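Formate dehydrogenase (PDB 1QP8) binds NADPH and is a putative formate dehydrogenase belonging to the D-isomer specific 2-hydroxyacid dehydrogenase family. Local coordinates at the interface of chains A and B. Sequence-based numbering; all coordinates share one arbitrary frame. Chains: chain A/B, Formate dehydrogenase.

Contact 1 and contact 2 are two patches of the same two-fold interface, with about 27 Å between the centres of their C-alpha atoms. They share no residue, yet the stretch that runs from the end of helix 83-98 through helix 101-109 towards strand 126-130 serves both: chain A offers its 104-115 part in contact 1, chain B its 99 and 119-123 parts in contact 2. Symmetry repeats each patch with the chains exchanged, so every subunit gives and receives. Contact 1 is mostly apolar, with a weak polar bond; contact 2 centres on a carboxylate held by backbone amides and a lysine. Both are consistent with a dimer.

Contact 1: the interface of chains A and B. Residues chain A 104, 113-115; chain B 259-261, 265.
Helix 101-109 and the following loop of chain A, through A:Tyr104 and A:Arg115, meet the chain B loop that leaves strand 255-257 and runs to helix 268-286. B:Pro259 packs above the CD2-CE2 rim of the A:Tyr104 ring, with the proline CG 3.4 Å from CD2. The two side chains cross at about a right angle, and it is the CG-CD side of the pyrrolidine that touches.

A:Arg115 reaches farther. With CG anti to the carbonyl carbon (chi1 -56°) the chain runs out over B:Val261, where the arginine CD packs 3.6 Å from the valine CG1. A bend at chi3 (-125°) then turns the guanidinium towards the B:Trp260 carbonyl. That oxygen lies in the guanidinium plane, at its edge, and NH1 gives it a weak hydrogen bond of 2.9 Å, well off straight at 128°. NH1 is also near the B:Pro259 carbonyl oxygen, but its N-H points away from it. B:Tyr265, poorly ordered, stands alongside with its ring perpendicular to the guanidinium; CZ of the arginine is 3.7 Å from the tyrosine CD1.

Cutting A:Arg115 back to an alanine is likely to take away the weak bond to the B:Trp260 carbonyl oxygen and to uncover B:Val261 CG1.

In the fold, B:Trp260 itself stands where the family usually has its catalytic histidine, and the chain B loop that carries it borders the NADPH pocket. Chain A thus leans on a loop close to the partner's cofactor, which may steady it.

Contact 2: the interface of chains A and B. Residues chain A 85, 88-89; chain B 99, 119-123.
A:Glu88 and A:Phe89, on helix 83-98 of chain A, press against two loop stretches of chain B: B:Lys99, just beyond that chain's own helix 83-98, and residues 119-123, shortly before strand 126-130.

B:Lys99 can be followed outward. Its CB skirts the A:Phe89 ring, 4.1 Å from CD1. CG leads into bends at chi2 (-62°) and chi3, which fold the chain back towards the glutamate. CD comes 3.7 Å from A:Glu88 OE1. CE lies between A:Glu88 OE1 and the phenylalanine, 3.8 Å from the A:Phe89 CD1, and the lysine crosses that side chain at a slant. At the tip, NZ makes a salt bridge and hydrogen bond to A:Glu88 OE1 at 2.6 Å. The same ammonium nitrogen also bonds the B:Pro120 carbonyl oxygen at 2.8 Å, so its own chain holds it in place to meet the acid.

The A:Glu88 carboxylate, at the end of a chain extended beyond CG, is gripped from several sides. OE1 takes the lysine on its anti lone pair and the B:Ile122 amide on its syn one. That amide is shared: its N also bonds OE2 at 3.0 Å, again on the syn lone pair. OE2 takes a second amide, B:Gln123 N, at 3.1 Å. Consecutive backbone N-H groups plus the lysine thus fix the rotation of the carboxylate, and such donors would be expected to favour its charged form.

Beside this polar cluster, the CD1-CE1 side of the A:Phe89 ring packs on B:Ile119, whose CG2 lies 3.9 Å from A:Phe89 CD1. B:Leu121 reaches A:Ala85 CB more loosely through CD2.

In the fold, one helix of chain A is pinned to the segment leading into strand 126-130, the first strand of the partner's nucleotide-binding domain, which runs into the Rossmann glycine loop (G-L-G-E-I-G), near the centre of the probable dimer.

Contact 1: the interface of chains A and B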
loop_
_atom_site.group_PDB
_atom_site.type_symbol
_atom_site.label_atom_id
_atom_site.label_comp_id
_atom_site.label_asym_id
_atom_site.label_seq_id
_atom_site.Cartn_x
_atom_site.Cartn_y
_atom_site.Cartn_z
ATOM N N TYR A 104 9.225 3.685 11.267
ATOM C CA TYR A 104 10.617 3.257 11.157
ATOM C C TYR A 104 11.461 4.242 10.348
ATOM O O TYR A 104 12.644 4.429 10.620
ATOM C CB TYR A 104 10.711 1.848 10.556
ATOM C CG TYR A 104 10.774 0.748 11.603
ATOM C CD1 TYR A 104 9.725 -0.160 11.763
ATOM C CD2 TYR A 104 11.879 0.623 12.439
ATOM C CE1 TYR A 104 9.771 -1.171 12.737
ATOM C CE2 TYR A 104 11.939 -0.389 13.416
ATOM C CZ TYR A 104 10.878 -1.283 13.560
ATOM O OH TYR A 104 10.932 -2.264 14.525
ATOM N N TYR A 113 18.467 2.663 15.121
ATOM C CA TYR A 113 18.442 1.523 14.202
ATOM C C TYR A 113 17.921 0.253 14.867
ATOM O O TYR A 113 18.174 -0.851 14.398
ATOM C CB TYR A 113 19.848 1.265 13.643
ATOM C CG TYR A 113 20.498 2.478 13.020
ATOM C CD1 TYR A 113 21.883 2.652 13.080
ATOM C CD2 TYR A 113 19.737 3.460 12.371
ATOM C CE1 TYR A 113 22.503 3.774 12.514
ATOM C CE2 TYR A 113 20.345 4.587 11.797
ATOM C CZ TYR A 113 21.727 4.734 11.875
ATOM O OH TYR A 113 22.346 5.838 11.336
ATOM N N GLY A 114 17.191 0.411 15.959
ATOM C CA GLY A 114 16.661 -0.750 16.638
ATOM C C GLY A 114 15.464 -1.303 15.900
ATOM O O GLY A 114 14.824 -0.594 15.120
ATOM N N ARG A 115 15.173 -2.576 16.144
ATOM C CA ARG A 115 14.042 -3.251 15.528
ATOM C C ARG A 115 13.105 -3.616 16.663
ATOM O O ARG A 115 12.654 -4.754 16.773
ATOM C CB ARG A 115 14.496 -4.523 14.798
ATOM C CG ARG A 115 15.572 -4.292 13.746
ATOM C CD ARG A 115 15.767 -5.517 12.856
ATOM N NE ARG A 115 17.160 -5.952 12.863
ATOM C CZ ARG A 115 17.795 -6.490 11.827
ATOM N NH1 ARG A 115 17.164 -6.670 10.676
ATOM N NH2 ARG A 115 19.074 -6.823 11.932
ATOM N N PRO B 259 14.913 -0.649 8.755
ATOM C CA PRO B 259 15.959 -1.542 9.276
ATOM C C PRO B 259 15.894 -3.028 8.937
ATOM O O PRO B 259 16.025 -3.862 9.840
ATOM C CB PRO B 259 15.863 -1.322 10.771
ATOM C CG PRO B 259 14.364 -1.212 10.959
ATOM C CD PRO B 259 13.949 -0.298 9.817
ATOM N N TRP B 260 15.696 -3.368 7.665
ATOM C CA TRP B 260 15.652 -4.770 7.271
ATOM C C TRP B 260 14.624 -5.504 8.131
ATOM O O TRP B 260 14.943 -6.494 8.781
ATOM C CB TRP B 260 17.032 -5.383 7.486
ATOM C CG TRP B 260 17.283 -6.665 6.778
ATOM C CD1 TRP B 260 16.361 -7.587 6.377
ATOM C CD2 TRP B 260 18.562 -7.195 6.419
ATOM N NE1 TRP B 260 16.986 -8.658 5.791
ATOM C CE2 TRP B 260 18.339 -8.443 5.805
ATOM C CE3 TRP B 260 19.880 -6.735 6.563
ATOM C CZ2 TRP B 260 19.388 -9.240 5.329
ATOM C CZ3 TRP B 260 20.921 -7.529 6.092
ATOM C CH2 TRP B 260 20.667 -8.767 5.483
ATOM N N VAL B 261 13.387 -5.019 8.127
ATOM C CA VAL B 261 12.339 -5.626 8.931
ATOM C C VAL B 261 11.144 -6.143 8.139
ATOM O O VAL B 261 10.100 -6.456 8.719
ATOM C CB VAL B 261 11.843 -4.620 9.979
ATOM C CG1 VAL B 261 12.895 -4.439 11.059
ATOM C CG2 VAL B 261 11.568 -3.282 9.310
ATOM N N TYR B 265 13.133 -10.591 10.557
ATOM C CA TYR B 265 13.677 -9.876 11.701
ATOM C C TYR B 265 12.677 -8.829 12.189
ATOM O O TYR B 265 12.917 -8.155 13.191
ATOM C CB TYR B 265 14.993 -9.198 11.308
ATOM C CG TYR B 265 16.073 -10.169 10.883
ATOM C CD1 TYR B 265 17.203 -9.731 10.190
ATOM C CD2 TYR B 265 15.964 -11.533 11.168
ATOM C CE1 TYR B 265 18.196 -10.625 9.786
ATOM C CE2 TYR B 265 16.947 -12.436 10.772
ATOM C CZ TYR B 265 18.060 -11.978 10.081
ATOM O OH TYR B 265 19.027 -12.880 9.687
#

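Contact 2: the interface of chains A and B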
loop_
_atom_site.group_PDB
_atom_site.type_symbol
_atom_site.label_atom_id
_atom_site.label_comp_id
_atom_site.label_asym_id
_atom_site.label_seq_id
_atom_site.Cartn_x
_atom_site.Cartn_y
_atom_site.Cartn_z
ATOM N N ALA A 85 -8.618 6.060 -8.072
ATOM C CA ALA A 85 -7.678 6.984 -7.435
ATOM C C ALA A 85 -7.794 6.949 -5.913
ATOM O O ALA A 85 -6.821 6.681 -5.207
ATOM C CB ALA A 85 -7.917 8.406 -7.943
ATOM N N GLU A 88 -6.598 3.468 -4.328
ATOM C CA GLU A 88 -5.169 3.313 -4.060
ATOM C C GLU A 88 -4.702 4.230 -2.939
ATOM O O GLU A 88 -3.803 3.879 -2.168
ATOM C CB GLU A 88 -4.294 3.608 -5.290
ATOM C CG GLU A 88 -4.993 4.039 -6.561
ATOM C CD GLU A 88 -3.996 4.381 -7.676
ATOM O OE1 GLU A 88 -3.253 5.389 -7.549
ATOM O OE2 GLU A 88 -3.951 3.640 -8.679
ATOM N N PHE A 89 -5.303 5.407 -2.845
ATOM C CA PHE A 89 -4.897 6.333 -1.810
ATOM C C PHE A 89 -5.198 5.767 -0.420
ATOM O O PHE A 89 -4.404 5.925 0.509
ATOM C CB PHE A 89 -5.595 7.685 -1.994
ATOM C CG PHE A 89 -4.876 8.821 -1.337
ATOM C CD1 PHE A 89 -3.767 9.392 -1.936
ATOM C CD2 PHE A 89 -5.277 9.288 -0.094
ATOM C CE1 PHE A 89 -3.053 10.426 -1.299
ATOM C CE2 PHE A 89 -4.580 10.315 0.557
ATOM C CZ PHE A 89 -3.463 10.885 -0.049
ATOM N N LYS B 99 2.167 7.536 -3.209
ATOM C CA LYS B 99 0.944 8.314 -3.107
ATOM C C LYS B 99 1.175 9.563 -2.270
ATOM O O LYS B 99 0.228 10.237 -1.866
ATOM C CB LYS B 99 -0.196 7.472 -2.526
ATOM C CG LYS B 99 -0.542 6.241 -3.369
ATOM C CD LYS B 99 -1.037 6.578 -4.780
ATOM C CE LYS B 99 -2.367 7.313 -4.741
ATOM N NZ LYS B 99 -2.969 7.529 -6.092
ATOM N N ILE B 119 -0.694 13.992 -6.751
ATOM C CA ILE B 119 -0.659 12.590 -6.332
ATOM C C ILE B 119 -0.627 11.685 -7.552
ATOM O O ILE B 119 -1.572 11.658 -8.333
ATOM C CB ILE B 119 -1.916 12.191 -5.501
ATOM C CG1 ILE B 119 -2.114 13.136 -4.297
ATOM C CG2 ILE B 119 -1.769 10.748 -5.041
ATOM C CD1 ILE B 119 -0.991 13.112 -3.309
ATOM N N PRO B 120 0.471 10.947 -7.743
ATOM C CA PRO B 120 0.583 10.040 -8.898
ATOM C C PRO B 120 -0.416 8.894 -8.794
ATOM O O PRO B 120 -0.835 8.526 -7.692
ATOM C CB PRO B 120 2.025 9.534 -8.819
ATOM C CG PRO B 120 2.746 10.613 -8.027
ATOM C CD PRO B 120 1.734 11.021 -6.989
ATOM N N LEU B 121 -0.801 8.340 -9.935
ATOM C CA LEU B 121 -1.725 7.213 -9.937
ATOM C C LEU B 121 -0.924 5.976 -10.245
ATOM O O LEU B 121 0.133 6.056 -10.855
ATOM C CB LEU B 121 -2.799 7.364 -11.007
ATOM C CG LEU B 121 -3.633 8.624 -10.886
ATOM C CD1 LEU B 121 -4.819 8.497 -11.798
ATOM C CD2 LEU B 121 -4.069 8.825 -9.430
ATOM N N ILE B 122 -1.419 4.830 -9.808
ATOM C CA ILE B 122 -0.739 3.591 -10.087
ATOM C C ILE B 122 -1.365 3.051 -11.365
ATOM O O ILE B 122 -0.669 2.568 -12.267
ATOM C CB ILE B 122 -0.903 2.639 -8.912
ATOM C CG1 ILE B 122 0.021 3.112 -7.800
ATOM C CG2 ILE B 122 -0.587 1.210 -9.324
ATOM C CD1 ILE B 122 0.053 2.234 -6.613
ATOM N N GLN B 123 -2.685 3.184 -11.451
ATOM C CA GLN B 123 -3.423 2.738 -12.623
ATOM C C GLN B 123 -2.778 3.266 -13.901
ATOM O O GLN B 123 -2.443 4.443 -13.998
ATOM C CB GLN B 123 -4.875 3.210 -12.555
ATOM C CG GLN B 123 -5.707 2.730 -13.723
ATOM C CD GLN B 123 -7.105 3.298 -13.714
ATOM O OE1 GLN B 123 -7.884 3.049 -12.797
ATOM N NE2 GLN B 123 -7.435 4.072 -14.743
#